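Local coordinates for putative sporulation-specific glycosylase ydhD (Bacillus subtilis subsp. subtilis str. 168, PDB 3CZ8), which is a putative sporulation-specific glycosylase, represented here by its glycosyl hydrolase family 18 domain, and probably hydrolyses glycosidic bonds in polysaccharides, at residues A[71-76]-A[113-118]; A[145-150]-A[175-180]; A[196-201]-A[262-267]. The protein carries 1 engineered substitution. One frame throughout, in Å; residues are numbered along the deposited sequence. Where two conformers were deposited one is given.

Contact 1 (A[71-76]-A[113-118]); sequences ATITNL and GGVTID
Ala71 to Thr74 runs beside Val115 to Asp118 as a parallel pair of strands, their axes 4.6 Å apart and 28° askew. Backbone bonds lace them together, among them Thr116 N to Ala71 O (2.8 Å) and Asp118 N to Ile73 O. On the face that carries Ala71, Ile73, Val115 and Ile117 the side chains are apolar. CG1 of Ile73 stands 4.1 Å from CG1 of Val115, while CD1 of Ile117 reaches CB of Ile73 at 3.9 Å. Branched aliphatic residues suit this place, because helices 93-110 and 127-143 pack over the same face. Such an arrangement, parallel strands inside and helices outside, is that of the TIM barrel on which family 18 hydrolases are built. The other face, with Thr72, Thr74, Thr116 and Asp118, is more polar. Thr72 and Thr116 run alongside each other, OG1 of Thr72 4.1 Å from CB of Thr116; the hydroxyl of Thr116 bonds to those of Thr149 and Ser37. CB of Asp118 sits 3.7 Å from CG2 of Thr72. With CG anti to the backbone N (chi1 -178°), the Asp118 carboxylate passes the methyl of Thr74, which lies 3.8 Å from OD2, while OG1 of Thr74 bonds with Glu40. Asp118 OD1 lies close to OE2 of Glu120, the predicted proton donor. Gly114 has backbone angles at which a CB would press on the preceding carbonyl.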
ATOM      1  N   ALA A  71       7.848 -13.038 -12.554  1.00 29.74           N
ATOM      2  CA  ALA A  71       8.419 -11.753 -12.942  1.00 28.96           C
ATOM      3  C   ALA A  71       7.419 -10.972 -13.781  1.00 21.95           C
ATOM      4  O   ALA A  71       6.915 -11.476 -14.783  1.00 32.32           O
ATOM      5  CB  ALA A  71       9.697 -11.964 -13.738  1.00 30.49           C
ATOM      6  N   THR A  72       7.134  -9.735 -13.390  1.00 30.17           N
ATOM      7  CA  THR A  72       6.255  -8.899 -14.196  1.00 30.19           C
ATOM      8  C   THR A  72       7.073  -8.122 -15.219  1.00 32.64           C
ATOM      9  O   THR A  72       8.032  -7.432 -14.872  1.00 27.68           O
ATOM     10  CB  THR A  72       5.396  -7.952 -13.340  1.00 26.82           C
ATOM     11  OG1 THR A  72       4.731  -8.714 -12.331  1.00 27.15           O
ATOM     12  CG2 THR A  72       4.351  -7.245 -14.186  1.00 33.76           C
ATOM     13  N   ILE A  73       6.677  -8.258 -16.479  1.00 30.19           N
ATOM     14  CA  ILE A  73       7.335  -7.601 -17.590  1.00 26.33           C
ATOM     15  C   ILE A  73       6.368  -6.561 -18.151  1.00 34.47           C
ATOM     16  O   ILE A  73       5.246  -6.896 -18.539  1.00 32.92           O
ATOM     17  CB  ILE A  73       7.755  -8.625 -18.698  1.00 27.16           C
ATOM     18  CG1 ILE A  73       8.319  -9.922 -18.094  1.00 28.41           C
ATOM     19  CG2 ILE A  73       8.726  -7.992 -19.697  1.00 34.19           C
ATOM     20  CD1 ILE A  73       9.626  -9.775 -17.296  1.00 28.67           C
ATOM     21  N   THR A  74       6.799  -5.299 -18.168  1.00 38.88           N
ATOM     22  CA  THR A  74       5.938  -4.179 -18.567  1.00 38.01           C
ATOM     23  C   THR A  74       6.574  -3.316 -19.648  1.00 39.12           C
ATOM     24  O   THR A  74       7.770  -3.436 -19.926  1.00 35.53           O
ATOM     25  CB  THR A  74       5.610  -3.231 -17.380  1.00 40.27           C
ATOM     26  OG1 THR A  74       6.774  -2.469 -17.041  1.00 30.39           O
ATOM     27  CG2 THR A  74       5.114  -3.997 -16.149  1.00 26.33           C
ATOM     28  N   ASN A  75       5.760  -2.446 -20.244  1.00 39.37           N
ATOM     29  CA  ASN A  75       6.240  -1.384 -21.129  1.00 35.66           C
ATOM     30  C   ASN A  75       6.198  -0.003 -20.449  1.00 35.32           C
ATOM     31  O   ASN A  75       5.786   0.999 -21.042  1.00 39.46           O
ATOM     32  CB  ASN A  75       5.477  -1.378 -22.460  1.00 22.55           C
ATOM     33  CG  ASN A  75       3.965  -1.286 -22.283  1.00 33.54           C
ATOM     34  OD1 ASN A  75       3.395  -1.849 -21.347  1.00 34.20           O
ATOM     35  ND2 ASN A  75       3.309  -0.584 -23.201  1.00 27.91           N
ATOM     36  N   LEU A  76       6.645   0.041 -19.202  1.00 35.28           N
ATOM     37  CA  LEU A  76       6.632   1.276 -18.436  1.00 40.03           C
ATOM     38  C   LEU A  76       7.815   2.175 -18.763  1.00 45.73           C
ATOM     39  O   LEU A  76       8.919   1.695 -19.015  1.00 46.77           O
ATOM     40  CB  LEU A  76       6.580   0.983 -16.933  1.00 31.85           C
ATOM     41  CG  LEU A  76       5.188   0.699 -16.356  1.00 32.44           C
ATOM     42  CD1 LEU A  76       5.300   0.129 -14.982  1.00 26.43           C
ATOM     43  CD2 LEU A  76       4.332   1.936 -16.310  1.00 26.38           C
ATOM     44  N   GLY A 113       9.503 -18.670 -11.288  1.00 31.39           N
ATOM     45  CA  GLY A 113       8.718 -19.801 -11.779  1.00 32.88           C
ATOM     46  C   GLY A 113       7.916 -19.508 -13.040  1.00 37.09           C
ATOM     47  O   GLY A 113       7.180 -20.367 -13.526  1.00 32.54           O
ATOM     48  N   GLY A 114       8.065 -18.299 -13.575  1.00 34.52           N
ATOM     49  CA  GLY A 114       7.308 -17.873 -14.744  1.00 35.97           C
ATOM     50  C   GLY A 114       7.219 -16.364 -14.859  1.00 34.90           C
ATOM     51  O   GLY A 114       7.969 -15.643 -14.192  1.00 33.24           O
ATOM     52  N   VAL A 115       6.330 -15.886 -15.727  0.50 33.61           N
ATOM     53  CA  VAL A 115       6.137 -14.446 -15.896  0.50 27.33           C
ATOM     54  C   VAL A 115       4.688 -13.991 -15.860  0.50 30.85           C
ATOM     55  O   VAL A 115       3.750 -14.791 -15.945  0.50 26.56           O
ATOM     56  CB  VAL A 115       6.767 -13.879 -17.205  0.50 34.31           C
ATOM     57  CG1 VAL A 115       8.273 -13.946 -17.164  0.50 44.66           C
ATOM     58  CG2 VAL A 115       6.214 -14.575 -18.428  0.50 31.27           C
ATOM     59  N   THR A 116       4.538 -12.678 -15.732  1.00 30.53           N
ATOM     60  CA  THR A 116       3.276 -11.990 -15.943  1.00 27.97           C
ATOM     61  C   THR A 116       3.567 -10.882 -16.931  1.00 31.50           C
ATOM     62  O   THR A 116       4.326  -9.961 -16.637  1.00 34.20           O
ATOM     63  CB  THR A 116       2.687 -11.431 -14.637  1.00 32.73           C
ATOM     64  OG1 THR A 116       2.460 -12.514 -13.732  1.00 25.85           O
ATOM     65  CG2 THR A 116       1.360 -10.718 -14.897  1.00 28.80           C
ATOM     66  N   ILE A 117       3.011 -11.002 -18.130  1.00 30.04           N
ATOM     67  CA  ILE A 117       3.148  -9.941 -19.111  1.00 21.79           C
ATOM     68  C   ILE A 117       2.120  -8.877 -18.744  1.00 24.05           C
ATOM     69  O   ILE A 117       0.921  -9.156 -18.659  1.00 19.95           O
ATOM     70  CB  ILE A 117       2.954 -10.453 -20.569  1.00 24.00           C
ATOM     71  CG1 ILE A 117       4.095 -11.400 -20.983  1.00 27.95           C
ATOM     72  CG2 ILE A 117       2.854  -9.291 -21.535  1.00 23.17           C
ATOM     73  CD1 ILE A 117       5.498 -10.739 -21.040  1.00 27.24           C
ATOM     74  N   ASP A 118       2.607  -7.671 -18.478  1.00 24.08           N
ATOM     75  CA  ASP A 118       1.744  -6.538 -18.189  1.00 31.13           C
ATOM     76  C   ASP A 118       2.057  -5.456 -19.219  1.00 30.12           C
ATOM     77  O   ASP A 118       2.672  -4.439 -18.911  1.00 31.58           O
ATOM     78  CB  ASP A 118       1.950  -6.057 -16.744  1.00 27.16           C
ATOM     79  CG  ASP A 118       1.038  -4.890 -16.360  1.00 41.75           C
ATOM     80  OD1 ASP A 118      -0.036  -4.728 -16.971  1.00 32.30           O
ATOM     81  OD2 ASP A 118       1.404  -4.133 -15.437  1.00 41.23           O
TER

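Contact 2 (A[145-150]-A[175-180]); sequences GYVLTI and VNYMFI
Thr149 meets the Phe179 ring by its CB, which lies 4.1 Å from the ring centroid and 29° off the normal, an off-centre CH-pi contact. The Tyr177 ring is touched at its edge, near the ring plane, by two methyl groups, CG1 of Val147 (4.1 Å from CD2 of Tyr177) and CG2 of Thr149; its hydroxyl bonds to Arg215. Thr149 suits its place by having both a methyl for the rings and a hydroxyl, which bonds to Val115 O and Thr116 OG1 on the next strand. On the side of Leu148 and Ile150 the packing is aliphatic: CG1 of Val175 lies 3.8 Å from CG2 of Ile150 and 3.9 Å from CG of Leu148, crossing each side chain at about a right angle. The two strands are parallel and consecutive in a beta-alpha-beta unit, with helix 168-174 between them, as expected of a TIM barrel. Where the pairing begins, a side chain stands in for backbone. CG of Asn176 is anti to its carbonyl carbon (chi1 -65°), and OD1 takes the N-H of Leu148 at 2.8 Å in a fairly straight bond (163°), the donor tilted from the amide plane. A water bridges the same OD1 to Tyr146 O. An alanine at Asn176 would probably leave Leu148 N without this acceptor and the water without one of its mates. Leu148 O accepts from both Asn176 N (2.8 Å) and Tyr177 N, so both backbone polar groups of Leu148 are paired, which probably helps hold the strand start in register.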
ATOM      1  N   GLY A 145       9.655 -25.323 -18.588  1.00 30.73           N
ATOM      2  CA  GLY A 145       8.711 -25.534 -17.496  1.00 21.84           C
ATOM      3  C   GLY A 145       8.161 -24.285 -16.809  1.00 43.27           C
ATOM      4  O   GLY A 145       7.484 -24.388 -15.785  1.00 35.06           O
ATOM      5  N   TYR A 146       8.439 -23.110 -17.372  1.00 41.16           N
ATOM      6  CA  TYR A 146       7.964 -21.830 -16.825  1.00 41.68           C
ATOM      7  C   TYR A 146       6.549 -21.466 -17.273  1.00 40.59           C
ATOM      8  O   TYR A 146       6.193 -21.633 -18.440  1.00 48.44           O
ATOM      9  CB  TYR A 146       8.920 -20.703 -17.205  1.00 33.33           C
ATOM     10  CG  TYR A 146      10.351 -20.943 -16.788  1.00 46.85           C
ATOM     11  CD1 TYR A 146      11.291 -21.428 -17.699  1.00 35.82           C
ATOM     12  CD2 TYR A 146      10.769 -20.680 -15.483  1.00 45.31           C
ATOM     13  CE1 TYR A 146      12.610 -21.649 -17.318  1.00 46.36           C
ATOM     14  CE2 TYR A 146      12.089 -20.896 -15.097  1.00 51.15           C
ATOM     15  CZ  TYR A 146      12.999 -21.382 -16.018  1.00 51.40           C
ATOM     16  OH  TYR A 146      14.295 -21.601 -15.635  1.00 56.58           O
ATOM     17  N   VAL A 147       5.767 -20.944 -16.334  1.00 37.53           N
ATOM     18  CA  VAL A 147       4.362 -20.576 -16.540  1.00 32.00           C
ATOM     19  C   VAL A 147       4.250 -19.226 -17.276  1.00 36.60           C
ATOM     20  O   VAL A 147       5.073 -18.334 -17.077  1.00 32.39           O
ATOM     21  CB  VAL A 147       3.617 -20.534 -15.164  1.00 39.99           C
ATOM     22  CG1 VAL A 147       2.124 -20.286 -15.316  1.00 42.04           C
ATOM     23  CG2 VAL A 147       3.830 -21.835 -14.404  1.00 57.63           C
ATOM     24  N   LEU A 148       3.254 -19.094 -18.151  1.00 35.99           N
ATOM     25  CA  LEU A 148       2.983 -17.824 -18.824  1.00 26.71           C
ATOM     26  C   LEU A 148       1.639 -17.276 -18.386  1.00 27.67           C
ATOM     27  O   LEU A 148       0.606 -17.912 -18.574  1.00 28.21           O
ATOM     28  CB  LEU A 148       3.046 -17.966 -20.354  1.00 29.41           C
ATOM     29  CG  LEU A 148       2.729 -16.720 -21.197  1.00 32.83           C
ATOM     30  CD1 LEU A 148       3.605 -15.545 -20.838  1.00 27.49           C
ATOM     31  CD2 LEU A 148       2.837 -17.006 -22.679  1.00 26.89           C
ATOM     32  N   THR A 149       1.667 -16.098 -17.766  1.00 24.63           N
ATOM     33  CA  THR A 149       0.448 -15.408 -17.361  1.00 20.53           C
ATOM     34  C   THR A 149       0.464 -13.995 -17.938  1.00 19.87           C
ATOM     35  O   THR A 149       1.516 -13.494 -18.321  1.00 24.48           O
ATOM     36  CB  THR A 149       0.262 -15.352 -15.815  1.00 29.60           C
ATOM     37  OG1 THR A 149       1.203 -14.434 -15.246  1.00 23.49           O
ATOM     38  CG2 THR A 149       0.448 -16.722 -15.174  1.00 25.10           C
ATOM     39  N   ILE A 150      -0.706 -13.367 -18.006  1.00 24.26           N
ATOM     40  CA  ILE A 150      -0.840 -12.050 -18.614  1.00 20.94           C
ATOM     41  C   ILE A 150      -1.880 -11.211 -17.871  1.00 23.88           C
ATOM     42  O   ILE A 150      -2.915 -11.725 -17.430  1.00 32.83           O
ATOM     43  CB  ILE A 150      -1.180 -12.156 -20.130  1.00 23.92           C
ATOM     44  CG1 ILE A 150      -1.265 -10.768 -20.778  1.00 19.27           C
ATOM     45  CG2 ILE A 150      -2.467 -12.971 -20.351  1.00 22.86           C
ATOM     46  CD1 ILE A 150      -1.348 -10.783 -22.281  1.00 19.61           C
ATOM     47  N   VAL A 175      -1.603 -18.515 -23.418  1.00 24.71           N
ATOM     48  CA  VAL A 175      -1.138 -18.326 -22.042  1.00 25.14           C
ATOM     49  C   VAL A 175      -1.662 -19.438 -21.136  1.00 31.46           C
ATOM     50  O   VAL A 175      -2.647 -20.106 -21.464  1.00 26.24           O
ATOM     51  CB  VAL A 175      -1.492 -16.921 -21.455  1.00 20.69           C
ATOM     52  CG1 VAL A 175      -0.908 -15.800 -22.327  1.00 16.55           C
ATOM     53  CG2 VAL A 175      -3.005 -16.757 -21.243  1.00 18.09           C
ATOM     54  N   ASN A 176      -0.989 -19.646 -20.009  1.00 24.71           N
ATOM     55  CA  ASN A 176      -1.453 -20.607 -19.024  1.00 27.16           C
ATOM     56  C   ASN A 176      -2.602 -19.997 -18.236  1.00 26.25           C
ATOM     57  O   ASN A 176      -3.584 -20.672 -17.948  1.00 31.65           O
ATOM     58  CB  ASN A 176      -0.315 -21.028 -18.080  1.00 17.64           C
ATOM     59  CG  ASN A 176       0.796 -21.777 -18.795  1.00 35.87           C
ATOM     60  OD1 ASN A 176       1.802 -21.190 -19.194  1.00 31.44           O
ATOM     61  ND2 ASN A 176       0.611 -23.081 -18.970  1.00 33.24           N
ATOM     62  N   TYR A 177      -2.460 -18.718 -17.877  1.00 27.69           N
ATOM     63  CA  TYR A 177      -3.471 -18.011 -17.085  1.00 19.21           C
ATOM     64  C   TYR A 177      -3.675 -16.564 -17.532  1.00 23.55           C
ATOM     65  O   TYR A 177      -2.739 -15.891 -17.954  1.00 23.56           O
ATOM     66  CB  TYR A 177      -3.141 -18.068 -15.579  1.00 22.69           C
ATOM     67  CG  TYR A 177      -3.121 -19.475 -15.005  1.00 19.22           C
ATOM     68  CD1 TYR A 177      -4.296 -20.113 -14.623  1.00 27.67           C
ATOM     69  CD2 TYR A 177      -1.918 -20.167 -14.861  1.00 24.36           C
ATOM     70  CE1 TYR A 177      -4.275 -21.412 -14.110  1.00 33.58           C
ATOM     71  CE2 TYR A 177      -1.885 -21.456 -14.358  1.00 25.82           C
ATOM     72  CZ  TYR A 177      -3.062 -22.072 -13.981  1.00 36.90           C
ATOM     73  OH  TYR A 177      -3.015 -23.355 -13.481  1.00 38.50           O
ATOM     74  N   MET A 178      -4.911 -16.091 -17.420  1.00 23.99           N
ATOM     75  CA  MET A 178      -5.258 -14.731 -17.812  1.00 26.18           C
ATOM     76  C   MET A 178      -5.746 -13.984 -16.584  1.00 27.48           C
ATOM     77  O   MET A 178      -6.739 -14.381 -15.962  1.00 20.93           O
ATOM     78  CB  MET A 178      -6.334 -14.755 -18.909  1.00 31.54           C
ATOM     79  CG  MET A 178      -6.794 -13.396 -19.443  1.00 49.57           C
ATOM     80  SD  MET A 178      -8.078 -13.500 -20.736  1.00 37.23           S
ATOM     81  CE  MET A 178      -7.170 -14.367 -21.981  1.00  7.65           C
ATOM     82  N   PHE A 179      -5.021 -12.927 -16.219  1.00 18.02           N
ATOM     83  CA  PHE A 179      -5.428 -12.075 -15.112  1.00 25.21           C
ATOM     84  C   PHE A 179      -6.235 -10.928 -15.706  1.00 25.21           C
ATOM     85  O   PHE A 179      -5.687 -10.054 -16.378  1.00 24.05           O
ATOM     86  CB  PHE A 179      -4.219 -11.505 -14.342  1.00 18.12           C
ATOM     87  CG  PHE A 179      -3.250 -12.538 -13.793  1.00 18.57           C
ATOM     88  CD1 PHE A 179      -3.640 -13.847 -13.513  1.00 35.32           C
ATOM     89  CD2 PHE A 179      -1.938 -12.160 -13.508  1.00 23.09           C
ATOM     90  CE1 PHE A 179      -2.736 -14.765 -12.991  1.00 29.39           C
ATOM     91  CE2 PHE A 179      -1.031 -13.070 -12.981  1.00 36.98           C
ATOM     92  CZ  PHE A 179      -1.434 -14.373 -12.723  1.00 28.53           C
ATOM     93  N   ILE A 180      -7.538 -10.930 -15.467  1.00 25.99           N
ATOM     94  CA  ILE A 180      -8.390  -9.892 -16.027  1.00 22.03           C
ATOM     95  C   ILE A 180      -8.509  -8.767 -15.027  1.00 20.14           C
ATOM     96  O   ILE A 180      -8.981  -8.969 -13.914  1.00 28.64           O
ATOM     97  CB  ILE A 180      -9.782 -10.424 -16.436  1.00 32.59           C
ATOM     98  CG1 ILE A 180      -9.636 -11.465 -17.547  1.00 35.25           C
ATOM     99  CG2 ILE A 180     -10.685  -9.273 -16.900  1.00 22.02           C
ATOM    100  CD1 ILE A 180     -10.886 -12.211 -17.815  1.00 39.76           C
TER
HETATM  101  O   HOH W   1       4.109 -22.145 -20.101  1.00 36.59           O

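Contact 3 (A[196-201]-A[262-267]); sequences APITEI and EYQSPF
Ile198 N gives its hydrogen to Tyr263 O at 2.9 Å in a nearly straight bond (173°), the donor tilted from the carbonyl plane. This one backbone bond joins the first turn of a helix to the turn ahead of strand 265-271, and the closest packing gathers around it. CG2 of Ile198 lies 3.7 Å from CG of Gln264, the two side chains running alongside each other. Gln264 then bends at chi2 (-70°), and its amide bonds to Ala261 O and Tyr259 OH. Pro197 precedes the helix at the N-cap position, and its rigid ring offers CB to Tyr263, 3.8 Å from CD2. Toward the partly exposed side the fit is looser. The methyl of Thr199 lies 3.4 Å from Glu262 O, while its OG1 stands at the edge of the Tyr263 ring, 4.1 Å from CD2. Glu262 itself is exposed. On the buried flank the short Ser265 side chain puts OG 2.7 Å from a water that also bonds to Ala196 N (2.8 Å). Helix 198-208 belongs to the barrel region, whereas the antiparallel sheet holding strand 265-271 is consistent with the insertion domain of many family 18 chitinases. Around their junction Ile198 packs on Arg290 and Ile294 of helix 285-297, Lys291 bonds to Ala196 O, and Trp281 of strand 277-281 lies against Tyr263 and Ser265.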
ATOM      1  N   ALA A 196     -15.706  -1.049  -9.972  1.00 24.68           N
ATOM      2  CA  ALA A 196     -15.879  -2.389 -10.511  1.00 26.41           C
ATOM      3  C   ALA A 196     -17.314  -2.865 -10.283  1.00 27.95           C
ATOM      4  O   ALA A 196     -17.557  -3.743  -9.441  1.00 25.26           O
ATOM      5  CB  ALA A 196     -14.880  -3.339  -9.877  1.00 21.10           C
ATOM      6  N   PRO A 197     -18.272  -2.289 -11.037  1.00 27.87           N
ATOM      7  CA  PRO A 197     -19.667  -2.678 -10.846  1.00 33.85           C
ATOM      8  C   PRO A 197     -19.872  -4.140 -11.226  1.00 37.08           C
ATOM      9  O   PRO A 197     -19.302  -4.606 -12.220  1.00 36.66           O
ATOM     10  CB  PRO A 197     -20.433  -1.744 -11.791  1.00 30.51           C
ATOM     11  CG  PRO A 197     -19.445  -1.294 -12.795  1.00 34.00           C
ATOM     12  CD  PRO A 197     -18.115  -1.288 -12.113  1.00 25.69           C
ATOM     13  N   ILE A 198     -20.657  -4.855 -10.420  1.00 39.71           N
ATOM     14  CA  ILE A 198     -20.845  -6.301 -10.574  1.00 39.90           C
ATOM     15  C   ILE A 198     -21.558  -6.652 -11.890  1.00 46.25           C
ATOM     16  O   ILE A 198     -21.396  -7.755 -12.424  1.00 42.10           O
ATOM     17  CB  ILE A 198     -21.556  -6.911  -9.326  1.00 47.96           C
ATOM     18  CG1 ILE A 198     -21.111  -8.365  -9.082  1.00 39.80           C
ATOM     19  CG2 ILE A 198     -23.082  -6.726  -9.398  1.00 48.16           C
ATOM     20  CD1 ILE A 198     -22.107  -9.421  -9.523  1.00 80.92           C
ATOM     21  N   THR A 199     -22.307  -5.682 -12.411  1.00 43.96           N
ATOM     22  CA  THR A 199     -22.989  -5.778 -13.691  1.00 47.24           C
ATOM     23  C   THR A 199     -21.987  -5.871 -14.846  1.00 45.88           C
ATOM     24  O   THR A 199     -22.151  -6.683 -15.754  1.00 46.38           O
ATOM     25  CB  THR A 199     -23.953  -4.578 -13.902  1.00 49.74           C
ATOM     26  OG1 THR A 199     -23.262  -3.347 -13.647  1.00 53.98           O
ATOM     27  CG2 THR A 199     -25.147  -4.675 -12.959  1.00 54.55           C
ATOM     28  N   GLU A 200     -20.935  -5.061 -14.791  1.00 42.48           N
ATOM     29  CA  GLU A 200     -19.917  -5.081 -15.836  1.00 40.91           C
ATOM     30  C   GLU A 200     -18.936  -6.254 -15.699  1.00 35.29           C
ATOM     31  O   GLU A 200     -18.364  -6.705 -16.693  1.00 33.01           O
ATOM     32  CB  GLU A 200     -19.180  -3.740 -15.900  1.00 38.71           C
ATOM     33  CG  GLU A 200     -20.045  -2.546 -16.294  1.00 40.07           C
ATOM     34  CD  GLU A 200     -20.743  -2.710 -17.643  1.00 62.05           C
ATOM     35  OE1 GLU A 200     -20.078  -3.082 -18.638  1.00 45.76           O
ATOM     36  OE2 GLU A 200     -21.965  -2.454 -17.703  1.00 59.22           O
ATOM     37  N   ILE A 201     -18.751  -6.736 -14.470  1.00 33.32           N
ATOM     38  CA  ILE A 201     -17.942  -7.926 -14.190  1.00 30.08           C
ATOM     39  C   ILE A 201     -18.622  -9.160 -14.786  1.00 39.29           C
ATOM     40  O   ILE A 201     -17.962  -9.996 -15.415  1.00 39.88           O
ATOM     41  CB  ILE A 201     -17.692  -8.093 -12.656  1.00 38.44           C
ATOM     42  CG1 ILE A 201     -16.750  -7.000 -12.146  1.00 34.75           C
ATOM     43  CG2 ILE A 201     -17.111  -9.472 -12.307  1.00 27.62           C
ATOM     44  CD1 ILE A 201     -16.753  -6.869 -10.647  1.00 36.24           C
ATOM     45  N   GLU A 262     -27.775  -2.260  -7.412  1.00 51.61           N
ATOM     46  CA  GLU A 262     -27.502  -2.552  -8.817  1.00 58.63           C
ATOM     47  C   GLU A 262     -26.029  -2.896  -9.040  1.00 57.50           C
ATOM     48  O   GLU A 262     -25.703  -3.914  -9.655  1.00 49.61           O
ATOM     49  CB  GLU A 262     -27.901  -1.351  -9.684  1.00 56.11           C
ATOM     50  CG  GLU A 262     -27.756  -1.557 -11.193  1.00 64.88           C
ATOM     51  CD  GLU A 262     -27.866  -0.260 -11.988  1.00 71.24           C
ATOM     52  OE1 GLU A 262     -27.349  -0.214 -13.126  1.00 88.03           O
ATOM     53  OE2 GLU A 262     -28.464   0.715 -11.484  1.00 79.96           O
ATOM     54  N   TYR A 263     -25.150  -2.054  -8.506  1.00 58.05           N
ATOM     55  CA  TYR A 263     -23.722  -2.154  -8.768  1.00 49.29           C
ATOM     56  C   TYR A 263     -22.972  -3.078  -7.810  1.00 48.07           C
ATOM     57  O   TYR A 263     -21.878  -3.546  -8.141  1.00 56.20           O
ATOM     58  CB  TYR A 263     -23.084  -0.761  -8.766  1.00 48.41           C
ATOM     59  CG  TYR A 263     -23.631   0.195  -9.813  1.00 57.58           C
ATOM     60  CD1 TYR A 263     -23.955   1.509  -9.478  1.00 51.14           C
ATOM     61  CD2 TYR A 263     -23.814  -0.211 -11.137  1.00 54.63           C
ATOM     62  CE1 TYR A 263     -24.442   2.397 -10.427  1.00 46.15           C
ATOM     63  CE2 TYR A 263     -24.306   0.667 -12.094  1.00 55.21           C
ATOM     64  CZ  TYR A 263     -24.619   1.969 -11.733  1.00 65.54           C
ATOM     65  OH  TYR A 263     -25.109   2.845 -12.674  1.00 74.61           O
ATOM     66  N   GLN A 264     -23.570  -3.344  -6.645  1.00 48.07           N
ATOM     67  CA  GLN A 264     -22.910  -4.047  -5.525  1.00 42.52           C
ATOM     68  C   GLN A 264     -21.566  -3.389  -5.172  1.00 50.68           C
ATOM     69  O   GLN A 264     -20.522  -4.049  -5.108  1.00 36.59           O
ATOM     70  CB  GLN A 264     -22.767  -5.555  -5.787  1.00 45.29           C
ATOM     71  CG  GLN A 264     -24.087  -6.313  -5.890  1.00 49.36           C
ATOM     72  CD  GLN A 264     -24.820  -6.423  -4.571  1.00 62.82           C
ATOM     73  OE1 GLN A 264     -24.273  -6.916  -3.582  1.00 66.76           O
ATOM     74  NE2 GLN A 264     -26.074  -5.976  -4.551  1.00 50.24           N
ATOM     75  N   SER A 265     -21.619  -2.073  -4.981  1.00 38.55           N
ATOM     76  CA  SER A 265     -20.445  -1.248  -4.728  1.00 45.87           C
ATOM     77  C   SER A 265     -20.775  -0.225  -3.643  1.00 45.39           C
ATOM     78  O   SER A 265     -21.834   0.414  -3.702  1.00 47.31           O
ATOM     79  CB  SER A 265     -20.016  -0.528  -6.009  1.00 46.49           C
ATOM     80  OG  SER A 265     -19.758  -1.448  -7.053  1.00 37.54           O
ATOM     81  N   PRO A 266     -19.887  -0.078  -2.636  1.00 48.92           N
ATOM     82  CA  PRO A 266     -20.120   0.948  -1.623  1.00 44.34           C
ATOM     83  C   PRO A 266     -19.776   2.345  -2.120  1.00 41.81           C
ATOM     84  O   PRO A 266     -18.880   2.513  -2.954  1.00 47.47           O
ATOM     85  CB  PRO A 266     -19.188   0.536  -0.483  1.00 39.50           C
ATOM     86  CG  PRO A 266     -18.081  -0.189  -1.142  1.00 43.90           C
ATOM     87  CD  PRO A 266     -18.659  -0.849  -2.363  1.00 35.39           C
ATOM     88  N   PHE A 267     -20.505   3.331  -1.611  1.00 50.35           N
ATOM     89  CA  PHE A 267     -20.261   4.734  -1.930  1.00 32.65           C
ATOM     90  C   PHE A 267     -20.701   5.638  -0.791  1.00 41.38           C
ATOM     91  O   PHE A 267     -21.491   5.229   0.059  1.00 47.33           O
ATOM     92  CB  PHE A 267     -20.929   5.140  -3.258  1.00 41.80           C
ATOM     93  CG  PHE A 267     -22.434   5.220  -3.209  1.00 30.13           C
ATOM     94  CD1 PHE A 267     -23.071   6.456  -3.209  1.00 45.32           C
ATOM     95  CD2 PHE A 267     -23.216   4.063  -3.187  1.00 42.84           C
ATOM     96  CE1 PHE A 267     -24.461   6.540  -3.169  1.00 41.41           C
ATOM     97  CE2 PHE A 267     -24.603   4.139  -3.147  1.00 50.96           C
ATOM     98  CZ  PHE A 267     -25.227   5.377  -3.139  1.00 42.18           C
TER
HETATM   99  O   HOH W   2     -17.054  -1.281  -7.477  1.00 36.51           O

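Contacts 1 and 2 are neighbours in one sheet, their centres about 10 Å apart, because strand 114-118 of contact 1 pairs with strand 147-153 of contact 2. Besides the backbone pairing, Thr149 OG1 lies 2.7 Å from Val115 O, and Thr116 OG1 packs on CE2 of Phe179 at 3.6 Å. Contact 1 leads to the predicted active site: the Asp118 side chain is about 3 Å from that of Glu120 and from a bound glycerol, probably from the crystallisation liquor, whereas the Ile150 side chain in contact 2 is about 9 Å from that of Glu120. Contact 3 stands apart, its centre about 29 and 27 Å from those of contacts 1 and 2, although its nearest atoms come within about 7 Å of contact 2.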